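Local coordinates for protein uncharacterized esterase YxiM (Bacillus subtilis, PDB 2O14) that is an uncharacterised, probably exported protein of the GDSL lipolytic family that probably acts as an ester hydrolase and carries a galactose-binding-like beta domain, at residues Ala105-Val111 and Thr122-Pro126; Thr161-Tyr166 and Ile224-Lys229; Gln278-Thr282 and Tyr335-Leu341; Gly288-Ser292 and Ser320-Thr324. All coordinates share one frame; numbering follows the deposited sequence.

Contact 1: residues Ala105-Val111 and Thr122-Pro126; sequences AEGVFQV and TFQIP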
# COMPACT_ATOMS: atom_id res chain seq x y z
N ALA A 105 10.42 -6.66 3.61
CA ALA A 105 10.69 -8.03 4.03
C ALA A 105 11.00 -8.82 2.78
O ALA A 105 10.36 -8.64 1.75
CB ALA A 105 9.49 -8.60 4.74
N GLU A 106 12.00 -9.69 2.87
CA GLU A 106 12.41 -10.51 1.73
C GLU A 106 12.88 -9.66 0.55
O GLU A 106 12.66 -10.01 -0.61
CB GLU A 106 11.26 -11.42 1.30
CG GLU A 106 10.76 -12.32 2.42
CD GLU A 106 11.88 -13.08 3.12
OE1 GLU A 106 12.25 -12.67 4.25
OE2 GLU A 106 12.40 -14.07 2.54
N GLY A 107 13.51 -8.52 0.85
CA GLY A 107 14.03 -7.64 -0.18
C GLY A 107 13.09 -6.69 -0.91
O GLY A 107 13.52 -6.02 -1.85
N VAL A 108 11.83 -6.61 -0.48
CA VAL A 108 10.88 -5.72 -1.14
C VAL A 108 9.90 -5.07 -0.17
O VAL A 108 9.74 -5.52 0.96
CB VAL A 108 10.04 -6.46 -2.22
CG1 VAL A 108 10.96 -7.04 -3.28
CG2 VAL A 108 9.22 -7.56 -1.57
N PHE A 109 9.24 -4.00 -0.62
CA PHE A 109 8.25 -3.32 0.22
C PHE A 109 7.08 -4.26 0.51
O PHE A 109 6.68 -5.04 -0.35
CB PHE A 109 7.72 -2.08 -0.49
CG PHE A 109 8.66 -0.92 -0.48
CD1 PHE A 109 9.13 -0.40 0.73
CD2 PHE A 109 9.05 -0.30 -1.66
CE1 PHE A 109 9.96 0.72 0.75
CE2 PHE A 109 9.88 0.82 -1.65
CZ PHE A 109 10.34 1.34 -0.44
N GLN A 110 6.54 -4.17 1.72
CA GLN A 110 5.39 -4.98 2.11
C GLN A 110 4.24 -4.05 2.52
O GLN A 110 3.08 -4.31 2.20
CB GLN A 110 5.74 -5.89 3.28
CG GLN A 110 6.86 -6.91 3.02
CD GLN A 110 6.46 -8.01 2.05
OE1 GLN A 110 5.29 -8.39 1.98
NE2 GLN A 110 7.43 -8.54 1.32
N VAL A 111 4.56 -2.98 3.25
CA VAL A 111 3.55 -2.00 3.67
C VAL A 111 4.06 -0.61 3.31
O VAL A 111 5.21 -0.28 3.61
CB VAL A 111 3.28 -2.06 5.20
CG1 VAL A 111 2.10 -1.15 5.55
CG2 VAL A 111 2.98 -3.49 5.65
N THR A 122 -1.25 -5.06 9.01
CA THR A 122 -1.01 -6.48 8.89
C THR A 122 -0.88 -6.89 7.43
O THR A 122 -1.56 -6.35 6.57
CB THR A 122 -2.17 -7.28 9.52
OG1 THR A 122 -2.29 -6.93 10.91
CG2 THR A 122 -1.93 -8.77 9.41
N PHE A 123 0.00 -7.84 7.15
CA PHE A 123 0.17 -8.32 5.78
C PHE A 123 0.55 -9.79 5.80
O PHE A 123 1.06 -10.30 6.80
CB PHE A 123 1.23 -7.50 5.05
CG PHE A 123 2.62 -7.67 5.60
CD1 PHE A 123 3.48 -8.62 5.07
CD2 PHE A 123 3.07 -6.87 6.65
CE1 PHE A 123 4.77 -8.77 5.57
CE2 PHE A 123 4.36 -7.01 7.16
CZ PHE A 123 5.21 -7.97 6.62
N GLN A 124 0.29 -10.47 4.70
CA GLN A 124 0.62 -11.89 4.60
C GLN A 124 1.85 -12.04 3.73
O GLN A 124 2.07 -11.24 2.82
CB GLN A 124 -0.56 -12.64 3.99
CG GLN A 124 -1.80 -12.54 4.84
CD GLN A 124 -2.98 -13.27 4.24
OE1 GLN A 124 -4.05 -13.36 4.86
NE2 GLN A 124 -2.81 -13.81 3.03
N ILE A 125 2.66 -13.05 4.02
CA ILE A 125 3.89 -13.25 3.26
C ILE A 125 4.33 -14.71 3.27
O ILE A 125 4.30 -15.37 4.31
CB ILE A 125 5.03 -12.38 3.85
CG1 ILE A 125 6.29 -12.50 2.99
CG2 ILE A 125 5.34 -12.84 5.27
CD1 ILE A 125 7.42 -11.62 3.49
N PRO A 126 4.71 -15.24 2.10
CA PRO A 126 5.15 -16.63 2.10
C PRO A 126 6.61 -16.73 2.52
O PRO A 126 7.43 -15.89 2.15
CB PRO A 126 4.92 -17.07 0.66
CG PRO A 126 5.16 -15.80 -0.12
CD PRO A 126 4.45 -14.76 0.72
O HOH W 1 3.77 -10.72 0.72
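Gln-110 lies across the ring of Phe-123, the main apolar overlap. Its CB stands 3.9 Å from the Phe-123 ring centroid and 13° off the ring normal, a CH-pi contact over the face. Val-111 comes to the same ring obliquely, with CG2 3.5 Å from Phe-123 CD2. Two residues on from Phe-123, Ile-125 keeps CG1 anti to N (chi1 -176°) and runs out extended, bringing CD1 to Ala-105 CB, to Glu-106 CG at 3.6 Å and to the amide of Gln-110.

The polar contacts centre on that amide. The Gln-110 chain bends at chi2 (-70°) and folds back toward the type I' turn Ala-105 to Val-108, where NE2 donates to Ala-105 O at 3.0 Å from above the carbonyl plane; NE2 also bonds to Tyr-227. On the other branch, a water donates both to Gln-110 OE1 (3.1 Å) and to Gln-124 O (2.8 Å), the one polar bridge between 105-111 and 122-126. The carboxylate of Glu-106 turns instead to Asn-133.

A leucine in place of this glutamine would probably leave the bridging water and Ala-105 O without their amide partner. Strands 108-115 and 120-127 belong to different sheets of the galactose-binding-like domain, and the axes of 108-110 and 122-126 come no closer than 9.6 Å, so side chains rather than backbone pairing join them. This implies an apolar interlayer holding one buried amide, satisfied by backbone, water and Tyr-227.

Contact 2: residues Thr161-Tyr166 and Ile224-Lys229; sequences TNRTIY and ILKYIK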
# COMPACT_ATOMS: atom_id res chain seq x y z
N THR A 161 0.88 -17.44 -1.63
CA THR A 161 -0.00 -16.33 -1.29
C THR A 161 -1.46 -16.63 -1.62
O THR A 161 -1.75 -17.44 -2.50
CB THR A 161 0.38 -15.07 -2.07
OG1 THR A 161 0.21 -15.32 -3.47
CG2 THR A 161 1.83 -14.68 -1.80
N ASN A 162 -2.37 -15.96 -0.91
CA ASN A 162 -3.79 -16.11 -1.17
C ASN A 162 -4.13 -15.17 -2.33
O ASN A 162 -3.33 -14.31 -2.69
CB ASN A 162 -4.62 -15.71 0.06
CG ASN A 162 -4.58 -16.76 1.15
OD1 ASN A 162 -4.81 -17.94 0.90
ND2 ASN A 162 -4.30 -16.33 2.38
N ARG A 163 -5.31 -15.34 -2.91
CA ARG A 163 -5.73 -14.48 -4.01
C ARG A 163 -5.68 -13.04 -3.51
O ARG A 163 -6.19 -12.74 -2.43
CB ARG A 163 -7.14 -14.85 -4.45
CG ARG A 163 -7.48 -14.39 -5.84
CD ARG A 163 -8.81 -14.97 -6.27
NE ARG A 163 -9.15 -14.59 -7.63
CZ ARG A 163 -10.28 -14.95 -8.23
NH1 ARG A 163 -11.15 -15.71 -7.59
NH2 ARG A 163 -10.53 -14.55 -9.47
N THR A 164 -5.08 -12.15 -4.29
CA THR A 164 -4.95 -10.77 -3.84
C THR A 164 -5.15 -9.70 -4.91
O THR A 164 -4.88 -9.92 -6.08
CB THR A 164 -3.55 -10.53 -3.25
OG1 THR A 164 -3.23 -11.57 -2.31
CG2 THR A 164 -3.48 -9.17 -2.56
N ILE A 165 -5.63 -8.54 -4.46
CA ILE A 165 -5.81 -7.39 -5.33
C ILE A 165 -4.66 -6.45 -4.96
O ILE A 165 -4.63 -5.92 -3.85
CB ILE A 165 -7.11 -6.62 -5.03
CG1 ILE A 165 -8.33 -7.53 -5.21
CG2 ILE A 165 -7.22 -5.41 -5.96
CD1 ILE A 165 -8.53 -7.98 -6.63
N TYR A 166 -3.71 -6.26 -5.87
CA TYR A 166 -2.58 -5.37 -5.60
C TYR A 166 -2.95 -4.00 -6.16
O TYR A 166 -3.22 -3.87 -7.36
CB TYR A 166 -1.31 -5.89 -6.26
CG TYR A 166 -0.82 -7.19 -5.67
CD1 TYR A 166 0.01 -7.20 -4.55
CD2 TYR A 166 -1.22 -8.41 -6.20
CE1 TYR A 166 0.43 -8.39 -3.97
CE2 TYR A 166 -0.81 -9.61 -5.63
CZ TYR A 166 0.02 -9.60 -4.52
OH TYR A 166 0.41 -10.78 -3.95
N ILE A 224 5.29 -5.73 -6.01
CA ILE A 224 4.11 -6.43 -6.48
C ILE A 224 4.46 -7.60 -7.41
O ILE A 224 3.83 -8.65 -7.34
CB ILE A 224 3.16 -5.47 -7.23
CG1 ILE A 224 2.63 -4.41 -6.26
CG2 ILE A 224 2.01 -6.25 -7.87
CD1 ILE A 224 1.81 -3.33 -6.93
N LEU A 225 5.46 -7.41 -8.26
CA LEU A 225 5.90 -8.47 -9.18
C LEU A 225 6.48 -9.65 -8.43
O LEU A 225 6.53 -10.77 -8.94
CB LEU A 225 6.94 -7.92 -10.16
CG LEU A 225 6.38 -6.93 -11.20
CD1 LEU A 225 7.51 -6.26 -11.95
CD2 LEU A 225 5.45 -7.68 -12.15
N LYS A 226 6.91 -9.39 -7.20
CA LYS A 226 7.48 -10.42 -6.35
C LYS A 226 6.46 -11.51 -6.01
O LYS A 226 6.81 -12.68 -5.87
CB LYS A 226 7.98 -9.79 -5.04
CG LYS A 226 8.58 -10.76 -4.03
CD LYS A 226 10.04 -11.07 -4.33
CE LYS A 226 10.64 -11.95 -3.25
NZ LYS A 226 12.07 -12.22 -3.50
N TYR A 227 5.19 -11.12 -5.88
CA TYR A 227 4.16 -12.08 -5.49
C TYR A 227 2.96 -12.25 -6.41
O TYR A 227 2.32 -13.30 -6.39
CB TYR A 227 3.64 -11.73 -4.09
CG TYR A 227 4.72 -11.60 -3.05
CD1 TYR A 227 5.41 -12.72 -2.59
CD2 TYR A 227 5.04 -10.36 -2.50
CE1 TYR A 227 6.40 -12.60 -1.61
CE2 TYR A 227 6.03 -10.23 -1.52
CZ TYR A 227 6.70 -11.35 -1.08
OH TYR A 227 7.67 -11.24 -0.10
N ILE A 228 2.64 -11.24 -7.21
CA ILE A 228 1.47 -11.34 -8.09
C ILE A 228 1.55 -12.56 -9.01
O ILE A 228 2.60 -12.86 -9.58
CB ILE A 228 1.29 -10.04 -8.91
CG1 ILE A 228 -0.17 -9.92 -9.36
CG2 ILE A 228 2.23 -10.03 -10.09
CD1 ILE A 228 -0.54 -8.55 -9.90
N LYS A 229 0.43 -13.26 -9.15
CA LYS A 229 0.37 -14.46 -9.98
C LYS A 229 -1.02 -14.65 -10.59
O LYS A 229 -1.92 -13.85 -10.36
CB LYS A 229 0.72 -15.69 -9.14
CG LYS A 229 -0.14 -15.85 -7.89
CD LYS A 229 0.26 -17.10 -7.10
CE LYS A 229 -0.46 -17.16 -5.76
NZ LYS A 229 -1.93 -17.15 -5.90
O HOH W 2 -0.46 -13.14 -4.84
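Thr-161 opens the contact against Lys-229, whose chain slides past it in the opposite direction and bends at its last torsion (chi4 58°). This places Lys-229 NZ at 3.4 Å from Thr-161 O, a weak hydrogen bond. The methyl of Thr-161, CG2, meets Tyr-227 CB at 4.2 Å, while the hydroxyl OG1 donates to a water at 2.7 Å. That water also accepts from Tyr-166 OH and donates to Tyr-227 O, tying three groups together.

Within the same segment, Thr-164 CG2 lies 4.0 Å above the plane of the Tyr-166 ring, over the centre. Tyr-166 ends the segment and carries most of the contact. Ile-224 CG2 approaches obliquely, 3.7 Å from Tyr-166 CG, and Ile-228 CG1 is equally near to Tyr-166 CD2; both isoleucine side chains pass the tyrosine pointing the opposite way. At the far end, Tyr-166 OH comes within 3.4 Å of Tyr-227 CB and has the water in the plane of its ring.

Ile-224 and Ile-228 also touch Phe-234 of the adjoining strand 233-237. The arrangement is thus a strand of a parallel sheet covered by helix 220-225 and the residues that follow it, the alpha/beta layering of the SGNH hydrolase fold.

Contact 3: residues Gln278-Thr282 and Tyr335-Leu341; sequences QGRAT and YMDGDTL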
# COMPACT_ATOMS: atom_id res chain seq x y z
N GLN A 278 -10.47 10.14 -10.87
CA GLN A 278 -11.55 11.12 -10.81
C GLN A 278 -10.95 12.52 -10.83
O GLN A 278 -9.75 12.69 -10.61
CB GLN A 278 -12.39 10.93 -9.55
CG GLN A 278 -11.76 10.05 -8.49
CD GLN A 278 -10.50 10.64 -7.92
OE1 GLN A 278 -10.48 11.80 -7.52
NE2 GLN A 278 -9.45 9.84 -7.86
N GLY A 279 -11.79 13.52 -11.11
CA GLY A 279 -11.31 14.89 -11.18
C GLY A 279 -11.37 15.66 -9.87
O GLY A 279 -11.37 15.07 -8.79
N ARG A 280 -11.40 16.98 -9.98
CA ARG A 280 -11.47 17.84 -8.80
C ARG A 280 -12.91 18.06 -8.36
O ARG A 280 -13.84 17.98 -9.17
CB ARG A 280 -10.80 19.19 -9.09
CG ARG A 280 -9.29 19.13 -9.25
CD ARG A 280 -8.73 20.49 -9.64
NE ARG A 280 -7.28 20.49 -9.79
CZ ARG A 280 -6.42 20.37 -8.79
NH1 ARG A 280 -6.85 20.25 -7.54
NH2 ARG A 280 -5.11 20.39 -9.03
N ALA A 281 -13.10 18.33 -7.07
CA ALA A 281 -14.43 18.55 -6.51
C ALA A 281 -15.17 19.73 -7.13
O ALA A 281 -16.39 19.82 -7.05
CB ALA A 281 -14.32 18.76 -5.00
N THR A 282 -14.42 20.63 -7.76
CA THR A 282 -15.01 21.82 -8.37
C THR A 282 -15.14 21.80 -9.89
O THR A 282 -15.37 22.84 -10.51
CB THR A 282 -14.21 23.07 -7.96
OG1 THR A 282 -12.82 22.86 -8.24
CG2 THR A 282 -14.37 23.34 -6.47
N TYR A 335 -14.50 15.67 -0.31
CA TYR A 335 -13.08 16.00 -0.44
C TYR A 335 -12.61 16.70 0.82
O TYR A 335 -13.42 17.28 1.55
CB TYR A 335 -12.84 16.92 -1.64
CG TYR A 335 -12.94 16.24 -2.99
CD1 TYR A 335 -14.16 15.79 -3.48
CD2 TYR A 335 -11.81 16.08 -3.78
CE1 TYR A 335 -14.25 15.19 -4.73
CE2 TYR A 335 -11.88 15.48 -5.03
CZ TYR A 335 -13.11 15.04 -5.50
OH TYR A 335 -13.19 14.44 -6.74
N MSE A 336 -11.31 16.66 1.07
CA MSE A 336 -10.73 17.31 2.24
C MSE A 336 -11.07 18.80 2.19
O MSE A 336 -11.10 19.40 1.12
CB MSE A 336 -9.21 17.13 2.26
CG MSE A 336 -8.76 15.70 2.52
SE MSE A 336 -9.26 15.07 4.29
CE MSE A 336 -7.72 15.72 5.28
N ASP A 337 -11.32 19.39 3.35
CA ASP A 337 -11.67 20.81 3.42
C ASP A 337 -10.63 21.71 2.74
O ASP A 337 -9.43 21.58 2.98
CB ASP A 337 -11.83 21.25 4.87
CG ASP A 337 -12.19 22.73 4.99
OD1 ASP A 337 -13.27 23.12 4.49
OD2 ASP A 337 -11.38 23.49 5.56
N GLY A 338 -11.11 22.61 1.89
CA GLY A 338 -10.21 23.51 1.19
C GLY A 338 -9.24 22.78 0.29
O GLY A 338 -8.23 23.34 -0.14
N ASP A 339 -9.55 21.52 -0.01
CA ASP A 339 -8.71 20.70 -0.86
C ASP A 339 -9.60 20.08 -1.94
O ASP A 339 -10.36 19.15 -1.66
CB ASP A 339 -8.05 19.59 -0.03
CG ASP A 339 -6.92 18.90 -0.76
OD1 ASP A 339 -6.97 18.81 -2.00
OD2 ASP A 339 -5.98 18.43 -0.08
N THR A 340 -9.49 20.58 -3.16
CA THR A 340 -10.33 20.06 -4.25
C THR A 340 -9.75 18.85 -4.97
O THR A 340 -10.33 18.37 -5.94
CB THR A 340 -10.59 21.15 -5.30
OG1 THR A 340 -9.36 21.50 -5.95
CG2 THR A 340 -11.18 22.39 -4.65
N LEU A 341 -8.60 18.36 -4.51
CA LEU A 341 -7.98 17.21 -5.16
C LEU A 341 -8.04 15.91 -4.37
O LEU A 341 -8.27 14.85 -4.94
CB LEU A 341 -6.52 17.52 -5.50
CG LEU A 341 -5.75 16.42 -6.24
CD1 LEU A 341 -6.37 16.19 -7.61
CD2 LEU A 341 -4.29 16.82 -6.38
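Ala-281 and Thr-340 bring the two irregular backbones to within 4.9 Å, CA to CA, and join them by a single backbone hydrogen bond. Ala-281 N donates to Thr-340 O at 3.0 Å, in the carbonyl plane and on a lone pair, with an N-H...O angle of 157°. The same oxygen receives a CA-H...O contact from Arg-280 CA. In 335-341 the chain folds through a type II beta turn from Met-336 to Asp-339, followed by an Asx turn in which Leu-341 N donates to Asp-339 OD1.

Among the side chains, Tyr-335 carries two of the contacts. Its CG lies anti to the carbonyl carbon (chi1 -74°), which lays the ring face against the Ala-281 methyl: CB sits 3.5 Å from the ring centroid, offset toward the rim, in a CH-pi contact. Tyr-335 OH then donates to Gly-279 O at 2.8 Å, from above that carbonyl's plane. A phenylalanine here would probably keep the methyl contact but leave Gly-279 O without this donor. Arg-280 extends from CG to NE, and NH1 donates to Thr-340 OG1 at 3.2 Å, a bent bond of 136°. Leu-341 CD1 lies over the rim of one guanidinium face, and Leu-341 CB packs 3.4 Å from Arg-280 NH1. Thr-282 and Thr-340 touch through their methyls.

Asp-339 itself does not touch 278-282; its OD2 bonds to His-342 ND1. By similarity both are active-site residues with the nucleophile Ser-171, consistent with the Ser-Asp-His catalytic triad of SGNH hydrolases, whose Asp-and-His-bearing loop is tied here to 278-282.

Contact 4: residues Gly288-Ser292 and Ser320-Thr324; sequences GIHSS and SAYFT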
# COMPACT_ATOMS: atom_id res chain seq x y z
N GLY A 288 -24.35 22.87 -13.64
CA GLY A 288 -24.24 21.94 -12.53
C GLY A 288 -23.84 20.52 -12.91
O GLY A 288 -24.16 19.57 -12.19
N ILE A 289 -23.16 20.36 -14.04
CA ILE A 289 -22.73 19.04 -14.48
C ILE A 289 -21.24 18.89 -14.20
O ILE A 289 -20.44 19.74 -14.61
CB ILE A 289 -22.96 18.84 -16.00
CG1 ILE A 289 -24.43 19.13 -16.37
CG2 ILE A 289 -22.56 17.41 -16.38
CD1 ILE A 289 -25.46 18.27 -15.64
N HIS A 290 -20.87 17.81 -13.51
CA HIS A 290 -19.47 17.57 -13.18
C HIS A 290 -18.76 16.84 -14.32
O HIS A 290 -19.15 15.75 -14.71
CB HIS A 290 -19.37 16.74 -11.90
CG HIS A 290 -17.98 16.61 -11.37
ND1 HIS A 290 -17.00 15.88 -12.02
CD2 HIS A 290 -17.39 17.12 -10.26
CE1 HIS A 290 -15.87 15.96 -11.34
NE2 HIS A 290 -16.08 16.70 -10.27
N SER A 291 -17.71 17.46 -14.85
CA SER A 291 -16.94 16.88 -15.96
C SER A 291 -15.43 17.05 -15.76
O SER A 291 -14.97 18.13 -15.39
CB SER A 291 -17.35 17.54 -17.28
OG SER A 291 -16.50 17.13 -18.33
N SER A 292 -14.68 15.99 -16.03
CA SER A 292 -13.23 16.00 -15.88
C SER A 292 -12.61 15.08 -16.94
O SER A 292 -11.49 14.60 -16.78
CB SER A 292 -12.84 15.50 -14.49
OG SER A 292 -13.60 16.14 -13.48
N SER A 320 -17.93 11.29 -11.82
CA SER A 320 -18.51 12.57 -12.23
C SER A 320 -20.04 12.46 -12.27
O SER A 320 -20.75 13.40 -11.91
CB SER A 320 -17.98 13.00 -13.60
OG SER A 320 -16.66 13.52 -13.49
N ALA A 321 -20.54 11.31 -12.72
CA ALA A 321 -21.98 11.10 -12.79
C ALA A 321 -22.55 11.15 -11.37
O ALA A 321 -23.61 11.73 -11.13
CB ALA A 321 -22.29 9.75 -13.44
N TYR A 322 -21.83 10.56 -10.42
CA TYR A 322 -22.27 10.55 -9.03
C TYR A 322 -22.24 11.96 -8.43
O TYR A 322 -23.14 12.33 -7.67
CB TYR A 322 -21.42 9.61 -8.20
CG TYR A 322 -21.82 9.55 -6.74
CD1 TYR A 322 -21.00 10.08 -5.75
CD2 TYR A 322 -23.03 8.98 -6.36
CE1 TYR A 322 -21.37 10.04 -4.41
CE2 TYR A 322 -23.42 8.94 -5.02
CZ TYR A 322 -22.58 9.47 -4.05
OH TYR A 322 -22.96 9.42 -2.73
N PHE A 323 -21.20 12.73 -8.74
CA PHE A 323 -21.10 14.08 -8.21
C PHE A 323 -22.22 14.93 -8.81
O PHE A 323 -22.82 15.75 -8.11
CB PHE A 323 -19.74 14.71 -8.54
CG PHE A 323 -18.56 13.94 -8.01
CD1 PHE A 323 -18.60 13.33 -6.76
CD2 PHE A 323 -17.38 13.86 -8.75
CE1 PHE A 323 -17.50 12.64 -6.26
CE2 PHE A 323 -16.27 13.17 -8.26
CZ PHE A 323 -16.33 12.56 -7.01
N THR A 324 -22.48 14.74 -10.10
CA THR A 324 -23.53 15.48 -10.77
C THR A 324 -24.89 15.17 -10.14
O THR A 324 -25.75 16.04 -10.07
CB THR A 324 -23.60 15.13 -12.28
OG1 THR A 324 -22.43 15.60 -12.95
CG2 THR A 324 -24.83 15.76 -12.93
O HOH W 3 -25.72 18.69 -9.71
O HOH W 4 -21.49 13.90 -15.07
O HOH W 5 -15.94 13.40 -16.01
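His-290 presents one ring face to Phe-323, whose CD2 stands 3.4 Å above the imidazole plane and over its centre. The pair is edge-to-face: the edge of Phe-323 is turned toward His-290, with ring centroids 4.8 Å apart and planes at 57°. The two side chains nevertheless lie side by side, pointing the same way.

Hydrogen bonds fix the imidazole in this position. A chi1 of -172° swings the His-290 ring away from its own N and toward the helix, where ND1 donates to Ser-320 OG at 2.8 Å; the bond is bent, and the oxygen is tilted from the ring plane. The second ring nitrogen, NE2, bonds to Arg-280 O, so both ring nitrogens are engaged. The backbone is held as well, since His-290 N donates to Thr-324 OG1 at 2.8 Å along a straighter path of 160°. Thr-324 CG2 meets Ile-289 CD1 at 3.7 Å, an apolar touch beside the polar grip.

Waters extend the join: one donates to His-290 O and Thr-324 OG1, another to Gly-288 O and Thr-324 O, and a third links Ser-292 N with Ser-320 OG.

Ser-320, Phe-323 and Thr-324 thus form the face of helix 315-326 that receives the 288-292 loop, which follows strand 271-275 and precedes helix 298-307 in the chain. From the same helix Tyr-322 packs against helix 345-361.

How the contacts relate
Contacts 1 and 2 come first along the chain, and contact 4 is nested inside the loop closed by contact 3. Contact 1 lies in the galactose-binding-like beta domain, contact 2 on strand 164-169, the first in sequence of the parallel sheet of the hydrolase part. Their centres are 11 Å apart, and they touch through Gln-110 with Tyr-227 and through Pro-126 with Thr-161, so together they mark where the two parts of the protein meet. Contacts 3 and 4, with centres 13 Å apart, share the bond from His-290 NE2 to Arg-280 O. About 32 Å separates the centres of contacts 2 and 3, placing the presumed catalytic loop far from the interdomain seam.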